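Local coordinates for TetR family transcriptional regulator (Clostridium perfringens, PDB 6AZH), which probably binds DNA as a homodimer and controls transcription, with a putative role in regulating fatty acid metabolism, at the interface of chains A and B. Coordinates in Å, arbitrary orientation; residue numbers count along the deposited sequence, not the author numbering. Chains: chain A/B, TetR family transcriptional regulator.

Contact 1: the interface of chains A and B. Residues chain A 105, 109, 156, 159-160; chain B 105, 109, 156, 159-160, 163.
B:Met105 lays its CB over the face of the indole of A:Trp109. This is part of the helix-helix dimer interface typical of TetR-family regulators. Both Met105 residues are modelled as selenomethionine. CB of B:Met105 stands 3.3 Å from the centroid of the five-membered ring, a CH-pi contact over the middle of the indole. In the twin contact, CB of A:Met105 sits 3.6 Å from the five-membered ring of B:Trp109 and is offset toward the rim of the indole.

The far end of each indole reaches the partner helix. CH2 of A:Trp109 meets CG2 of B:Ile159 at 3.7 Å, and the carbonyl O of B:Ile159 lies at the ring edge, in plane. The CG2 methyls of A:Ile159 and B:Ile159 also meet closely, at 3.5 Å. Each CG2 is anti to its own backbone N, which points it at the partner.

The small residues let the helices come close. CB of A:Ser160 faces CA of B:Gly156 at 3.7 Å; its OG lies between the backbone N and the carbonyl carbon (chi1 57°). OG of B:Ser160 (chi1 -55°) donates a hydrogen bond to O of B:Gly156 at 3.1 Å.

Packing is looser at B:Leu163, whose CD2 is 4.1 Å from CD1 of A:Ile159.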
loop_
_atom_site.group_PDB
_atom_site.type_symbol
_atom_site.label_atom_id
_atom_site.label_comp_id
_atom_site.label_asym_id
_atom_site.label_seq_id
_atom_site.Cartn_x
_atom_site.Cartn_y
_atom_site.Cartn_z
HETATM N N MSE A 105 -4.997 -5.152 1.665
HETATM C CA MSE A 105 -3.741 -4.475 1.926
HETATM C C MSE A 105 -3.050 -4.973 3.175
HETATM O O MSE A 105 -1.832 -5.039 3.214
HETATM C CB MSE A 105 -3.931 -2.967 2.030
HETATM C CG MSE A 105 -4.556 -2.384 0.820
HETATM SE SE MSE A 105 -3.203 -2.473 -0.579
HETATM C CE MSE A 105 -4.033 -3.881 -1.737
ATOM N N TRP A 109 1.861 -8.507 2.489
ATOM C CA TRP A 109 3.270 -8.217 2.720
ATOM C C TRP A 109 4.057 -9.319 3.408
ATOM O O TRP A 109 5.279 -9.176 3.543
ATOM C CB TRP A 109 3.395 -6.916 3.533
ATOM C CG TRP A 109 2.558 -5.837 2.915
ATOM C CD1 TRP A 109 1.283 -5.456 3.271
ATOM C CD2 TRP A 109 2.912 -5.036 1.780
ATOM N NE1 TRP A 109 0.847 -4.446 2.436
ATOM C CE2 TRP A 109 1.828 -4.175 1.517
ATOM C CE3 TRP A 109 4.064 -4.936 0.986
ATOM C CZ2 TRP A 109 1.851 -3.237 0.481
ATOM C CZ3 TRP A 109 4.078 -4.012 -0.055
ATOM C CH2 TRP A 109 2.986 -3.171 -0.286
ATOM N N GLY A 156 -0.744 0.574 -7.519
ATOM C CA GLY A 156 -0.290 1.185 -6.285
ATOM C C GLY A 156 -0.901 2.538 -5.985
ATOM O O GLY A 156 -0.949 2.930 -4.815
ATOM N N ILE A 159 -3.315 2.078 -3.364
ATOM C CA ILE A 159 -2.820 1.867 -2.014
ATOM C C ILE A 159 -2.521 3.197 -1.346
ATOM O O ILE A 159 -2.957 3.453 -0.219
ATOM C CB ILE A 159 -1.585 0.949 -2.025
ATOM C CG1 ILE A 159 -1.929 -0.355 -2.752
ATOM C CG2 ILE A 159 -1.127 0.706 -0.591
ATOM C CD1 ILE A 159 -0.822 -1.392 -2.785
ATOM N N SER A 160 -1.763 4.063 -2.026
ATOM C CA SER A 160 -1.435 5.350 -1.429
ATOM C C SER A 160 -2.679 6.217 -1.273
ATOM O O SER A 160 -2.793 6.962 -0.292
ATOM C CB SER A 160 -0.359 6.063 -2.261
ATOM O OG SER A 160 -0.777 6.230 -3.593
HETATM N N MSE B 105 4.062 -1.817 6.323
HETATM C CA MSE B 105 2.918 -2.009 5.424
HETATM C C MSE B 105 1.876 -2.977 5.979
HETATM O O MSE B 105 0.679 -2.749 5.829
HETATM C CB MSE B 105 3.365 -2.528 4.049
HETATM C CG MSE B 105 4.204 -1.580 3.200
HETATM SE SE MSE B 105 3.241 0.129 2.869
HETATM C CE MSE B 105 4.101 1.237 4.123
ATOM N N TRP B 109 -3.185 -0.708 8.276
ATOM C CA TRP B 109 -4.544 -0.589 7.764
ATOM C C TRP B 109 -5.653 -0.855 8.766
ATOM O O TRP B 109 -6.803 -0.501 8.479
ATOM C CB TRP B 109 -4.721 -1.513 6.544
ATOM C CG TRP B 109 -3.596 -1.316 5.574
ATOM C CD1 TRP B 109 -2.488 -2.103 5.431
ATOM C CD2 TRP B 109 -3.447 -0.243 4.632
ATOM N NE1 TRP B 109 -1.664 -1.587 4.459
ATOM C CE2 TRP B 109 -2.234 -0.451 3.950
ATOM C CE3 TRP B 109 -4.226 0.864 4.297
ATOM C CZ2 TRP B 109 -1.775 0.418 2.939
ATOM C CZ3 TRP B 109 -3.773 1.724 3.309
ATOM C CH2 TRP B 109 -2.560 1.494 2.642
ATOM N N GLY B 156 3.791 6.570 -2.268
ATOM C CA GLY B 156 3.248 5.372 -2.891
ATOM C C GLY B 156 4.170 4.707 -3.899
ATOM O O GLY B 156 4.031 3.518 -4.170
ATOM N N ILE B 159 5.631 1.974 -2.063
ATOM C CA ILE B 159 4.653 0.919 -1.804
ATOM C C ILE B 159 4.503 0.028 -3.032
ATOM O O ILE B 159 4.557 -1.206 -2.939
ATOM C CB ILE B 159 3.304 1.524 -1.387
ATOM C CG1 ILE B 159 3.453 2.411 -0.143
ATOM C CG2 ILE B 159 2.276 0.385 -1.176
ATOM C CD1 ILE B 159 2.202 3.163 0.184
ATOM N N SER B 160 4.320 0.646 -4.206
ATOM C CA SER B 160 4.157 -0.108 -5.445
ATOM C C SER B 160 5.391 -0.945 -5.754
ATOM O O SER B 160 5.285 -2.113 -6.151
ATOM C CB SER B 160 3.891 0.850 -6.617
ATOM O OG SER B 160 2.789 1.690 -6.353
ATOM N N LEU B 163 5.641 -3.902 -3.431
ATOM C CA LEU B 163 4.678 -4.937 -3.801
ATOM C C LEU B 163 5.123 -5.679 -5.055
ATOM O O LEU B 163 5.004 -6.907 -5.140
ATOM C CB LEU B 163 3.299 -4.324 -4.024
ATOM C CG LEU B 163 2.228 -5.305 -4.520
ATOM C CD1 LEU B 163 2.038 -6.462 -3.549
ATOM C CD2 LEU B 163 0.899 -4.586 -4.775
#

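Contact 2: the interface of chains A and B. Residues chain A 20-22; chain B 109-112, 115.
The peptide carbonyl of A:Thr21 and the carboxylate of B:Glu112 are the flat groups that face the partner chain, and neither stacks. The carboxylate is linked through water: water 2 joins its OE2 to the hydroxyl OG of A:Ser22. The peptide carbonyl of A:Thr21 accepts the backbone N-H of B:Lys111 at 3.1 Å from N to O. That donor is tilted 17° from the carbonyl plane, and the bond is fairly straight (162° at H). The side-chain amide of B:Gln115 serves its own chain: its OE1 accepts the backbone N of B:Glu112 at 3.1 Å. This resembles half of a helix capping box at the start of helix 113-138, and it probably helps fix the loop that carries the contact.

The site joins helix 6-26 of one subunit, the first helix of its TetR-type DNA-binding region, to the loop before helix 113-138 of the other. It may therefore help set the position of the DNA-binding region against the dimer core.

The side chain of B:Lys111 runs against A:Thr21. Its CG lies beside the backbone N and the chain is extended at chi2 (163°), which lays CD 3.8 Å from CA of A:Thr21. The same CD lies 3.4 Å from the hydroxyl OG1 of A:Thr21. Beyond CD the chain bends at chi3. Water 1 links two backbone carbonyls. It lies 2.6 Å from O of A:Ala20 and 3.1 Å from O of B:Trp109.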
loop_
_atom_site.group_PDB
_atom_site.type_symbol
_atom_site.label_atom_id
_atom_site.label_comp_id
_atom_site.label_asym_id
_atom_site.label_seq_id
_atom_site.Cartn_x
_atom_site.Cartn_y
_atom_site.Cartn_z
ATOM N N ALA A 20 -10.967 -6.420 8.317
ATOM C CA ALA A 20 -10.498 -5.046 8.125
ATOM C C ALA A 20 -10.253 -4.340 9.452
ATOM O O ALA A 20 -9.358 -3.496 9.548
ATOM C CB ALA A 20 -11.493 -4.241 7.289
ATOM N N THR A 21 -11.024 -4.679 10.480
ATOM C CA THR A 21 -10.892 -4.023 11.774
ATOM C C THR A 21 -9.703 -4.574 12.558
ATOM O O THR A 21 -8.883 -3.813 13.082
ATOM C CB THR A 21 -12.194 -4.208 12.560
ATOM O OG1 THR A 21 -13.237 -3.465 11.916
ATOM C CG2 THR A 21 -12.032 -3.731 14.006
ATOM N N SER A 22 -9.598 -5.899 12.642
ATOM C CA SER A 22 -8.680 -6.560 13.555
ATOM C C SER A 22 -7.469 -7.170 12.878
ATOM O O SER A 22 -6.555 -7.608 13.581
ATOM C CB SER A 22 -9.418 -7.668 14.326
ATOM O OG SER A 22 -10.583 -7.149 14.926
ATOM N N TRP B 109 -3.185 -0.708 8.276
ATOM C CA TRP B 109 -4.544 -0.589 7.764
ATOM C C TRP B 109 -5.653 -0.855 8.766
ATOM O O TRP B 109 -6.803 -0.501 8.479
ATOM C CB TRP B 109 -4.721 -1.513 6.544
ATOM C CG TRP B 109 -3.596 -1.316 5.574
ATOM C CD1 TRP B 109 -2.488 -2.103 5.431
ATOM C CD2 TRP B 109 -3.447 -0.243 4.632
ATOM N NE1 TRP B 109 -1.664 -1.587 4.459
ATOM C CE2 TRP B 109 -2.234 -0.451 3.950
ATOM C CE3 TRP B 109 -4.226 0.864 4.297
ATOM C CZ2 TRP B 109 -1.775 0.418 2.939
ATOM C CZ3 TRP B 109 -3.773 1.724 3.309
ATOM C CH2 TRP B 109 -2.560 1.494 2.642
ATOM N N GLY B 110 -5.350 -1.417 9.934
ATOM C CA GLY B 110 -6.368 -1.797 10.892
ATOM C C GLY B 110 -6.824 -0.636 11.761
ATOM O O GLY B 110 -6.421 0.518 11.587
ATOM N N LYS B 111 -7.684 -0.960 12.729
ATOM C CA LYS B 111 -8.356 0.052 13.538
ATOM C C LYS B 111 -7.901 0.076 14.992
ATOM O O LYS B 111 -8.530 0.745 15.817
ATOM C CB LYS B 111 -9.874 -0.140 13.470
ATOM C CG LYS B 111 -10.473 0.223 12.121
ATOM C CD LYS B 111 -11.879 -0.355 11.963
ATOM C CE LYS B 111 -12.949 0.727 11.980
ATOM N NZ LYS B 111 -14.320 0.144 11.830
ATOM N N GLU B 112 -6.828 -0.621 15.333
ATOM C CA GLU B 112 -6.342 -0.572 16.700
ATOM C C GLU B 112 -5.533 0.709 16.915
ATOM O O GLU B 112 -5.057 1.332 15.963
ATOM C CB GLU B 112 -5.548 -1.845 17.004
ATOM C CG GLU B 112 -6.392 -3.096 16.658
ATOM C CD GLU B 112 -5.754 -4.427 17.036
ATOM O OE1 GLU B 112 -4.541 -4.450 17.345
ATOM O OE2 GLU B 112 -6.480 -5.456 17.009
ATOM N N GLN B 115 -2.282 1.391 15.499
ATOM C CA GLN B 115 -2.302 1.574 14.053
ATOM C C GLN B 115 -2.691 3.002 13.680
ATOM O O GLN B 115 -2.137 3.563 12.728
ATOM C CB GLN B 115 -3.235 0.534 13.424
ATOM C CG GLN B 115 -2.779 -0.903 13.712
ATOM C CD GLN B 115 -3.713 -1.971 13.137
ATOM O OE1 GLN B 115 -4.784 -2.231 13.683
ATOM N NE2 GLN B 115 -3.303 -2.591 12.026
HETATM O O HOH W 1 -9.836 -1.012 8.928
HETATM O O HOH W 2 -9.595 -5.381 16.940
#

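Contact 3: the interface of chains A and B. Residues chain A 140-143, 186; chain B 188-191.
A:Ile142 and B:Val190 pair as an antiparallel beta bridge, with backbone bonds on both flanks. N of B:Ile191 donates a hydrogen bond to O of A:Gln141 at 2.9 Å. N of A:Arg143 donates one to O of B:Ile189 at 2.8 Å. The carbonyl O of A:Leu186 accepts N of B:Val190 at 3.1 Å. N of B:Ile189 also approaches this oxygen, but that bond is weak.

Water adds a further link. Water 3 lies 2.7 Å from O of B:Ile191 and is shared with O of A:Lys140.

Apolar contacts add to the backbone pairing. The side chains of A:Ile142 and B:Ile189 run alongside each other in parallel, with CD1 of A:Ile142 3.7 Å from CG1 of B:Ile189. That CG1 takes the crowded position between backbone N and carbonyl carbon (chi1 59°), and it also comes within 4.0 Å of CD2 of A:Leu186. CD1 of B:Ile191 packs 3.8 Å from CA of A:Arg143, whose CG lies near the backbone of B:Ile189.

The site docks the C-terminal tail of one subunit on the other. By symmetry the tails are exchanged, which probably helps hold the dimer together. In the fold, the tail of chain B crosses to chain A. There it runs past the loop between helices 113-138 and 147-165 and meets the C-terminal end of helix 174-187.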
loop_
_atom_site.group_PDB
_atom_site.type_symbol
_atom_site.label_atom_id
_atom_site.label_comp_id
_atom_site.label_asym_id
_atom_site.label_seq_id
_atom_site.Cartn_x
_atom_site.Cartn_y
_atom_site.Cartn_z
ATOM N N LYS A 140 1.600 4.034 -29.706
ATOM C CA LYS A 140 2.344 5.264 -29.425
ATOM C C LYS A 140 1.498 6.289 -28.675
ATOM O O LYS A 140 1.629 7.499 -28.878
ATOM C CB LYS A 140 2.930 5.865 -30.708
ATOM C CG LYS A 140 3.871 4.910 -31.406
ATOM C CD LYS A 140 4.616 5.569 -32.553
ATOM C CE LYS A 140 5.513 4.557 -33.241
ATOM N NZ LYS A 140 6.150 3.655 -32.230
ATOM N N GLN A 141 0.649 5.805 -27.765
ATOM C CA GLN A 141 -0.112 6.687 -26.894
ATOM C C GLN A 141 0.483 6.771 -25.503
ATOM O O GLN A 141 0.105 7.663 -24.743
ATOM C CB GLN A 141 -1.574 6.226 -26.808
ATOM C CG GLN A 141 -2.287 6.366 -28.154
ATOM C CD GLN A 141 -3.605 5.631 -28.235
ATOM O OE1 GLN A 141 -4.011 4.925 -27.298
ATOM N NE2 GLN A 141 -4.295 5.794 -29.364
ATOM N N ILE A 142 1.391 5.858 -25.166
ATOM C CA ILE A 142 2.111 5.842 -23.900
ATOM C C ILE A 142 3.585 5.638 -24.213
ATOM O O ILE A 142 3.929 4.911 -25.150
ATOM C CB ILE A 142 1.571 4.717 -22.985
ATOM C CG1 ILE A 142 0.126 5.018 -22.569
ATOM C CG2 ILE A 142 2.501 4.427 -21.782
ATOM C CD1 ILE A 142 -0.031 6.080 -21.538
ATOM N N ARG A 143 4.457 6.277 -23.432
ATOM C CA ARG A 143 5.896 6.161 -23.647
ATOM C C ARG A 143 6.363 4.718 -23.470
ATOM O O ARG A 143 5.809 3.945 -22.678
ATOM C CB ARG A 143 6.656 7.076 -22.675
ATOM C CG ARG A 143 6.433 6.729 -21.190
ATOM C CD ARG A 143 7.329 7.543 -20.221
ATOM N NE ARG A 143 8.721 7.113 -20.286
ATOM C CZ ARG A 143 9.349 6.395 -19.358
ATOM N NH1 ARG A 143 8.727 6.009 -18.249
ATOM N NH2 ARG A 143 10.621 6.060 -19.538
ATOM N N LEU A 186 -0.897 10.738 -16.180
ATOM C CA LEU A 186 -0.725 10.869 -17.627
ATOM C C LEU A 186 0.217 12.021 -17.986
ATOM O O LEU A 186 1.119 11.859 -18.820
ATOM C CB LEU A 186 -2.098 11.050 -18.304
ATOM C CG LEU A 186 -3.042 9.841 -18.180
ATOM C CD1 LEU A 186 -4.363 10.079 -18.930
ATOM C CD2 LEU A 186 -2.363 8.607 -18.704
ATOM N N GLY B 188 5.219 12.245 -16.790
ATOM C CA GLY B 188 4.006 11.553 -17.177
ATOM C C GLY B 188 4.289 10.455 -18.174
ATOM O O GLY B 188 5.425 10.217 -18.595
ATOM N N ILE B 189 3.232 9.753 -18.564
ATOM C CA ILE B 189 3.395 8.639 -19.482
ATOM C C ILE B 189 2.730 8.853 -20.841
ATOM O O ILE B 189 3.079 8.143 -21.792
ATOM C CB ILE B 189 2.902 7.328 -18.849
ATOM C CG1 ILE B 189 1.430 7.432 -18.464
ATOM C CG2 ILE B 189 3.778 6.976 -17.635
ATOM C CD1 ILE B 189 0.862 6.109 -17.935
ATOM N N VAL B 190 1.805 9.808 -20.972
ATOM C CA VAL B 190 1.063 9.931 -22.222
ATOM C C VAL B 190 1.949 10.543 -23.308
ATOM O O VAL B 190 2.862 11.336 -23.042
ATOM C CB VAL B 190 -0.226 10.757 -22.021
ATOM C CG1 VAL B 190 0.101 12.248 -21.820
ATOM C CG2 VAL B 190 -1.211 10.582 -23.196
ATOM N N ILE B 191 1.703 10.124 -24.542
ATOM C CA ILE B 191 2.192 10.802 -25.737
ATOM C C ILE B 191 0.966 11.339 -26.451
ATOM O O ILE B 191 0.112 10.563 -26.905
ATOM C CB ILE B 191 2.995 9.863 -26.654
ATOM C CG1 ILE B 191 4.171 9.228 -25.914
ATOM C CG2 ILE B 191 3.496 10.630 -27.907
ATOM C CD1 ILE B 191 4.884 8.111 -26.701
HETATM O O HOH W 3 -0.114 10.121 -29.588
#

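The three contacts belong to one two-fold symmetric interface, so each recurs with the chains exchanged. Contacts 1 and 2 have C-alpha centres about 15 Å apart and share B:Trp109, which uses its ring in contact 1 and its carbonyl, through a water, in contact 2. This residue may couple the dimer core to the DNA-binding end. Contact 3 lies about 24 Å from contact 1 and about 38 Å from contact 2, toward the opposite end of the dimer. Helix 147-165 supplies residues to contact 1 and follows the loop used in contact 3. Together the contacts probably hold the subunits together along their length.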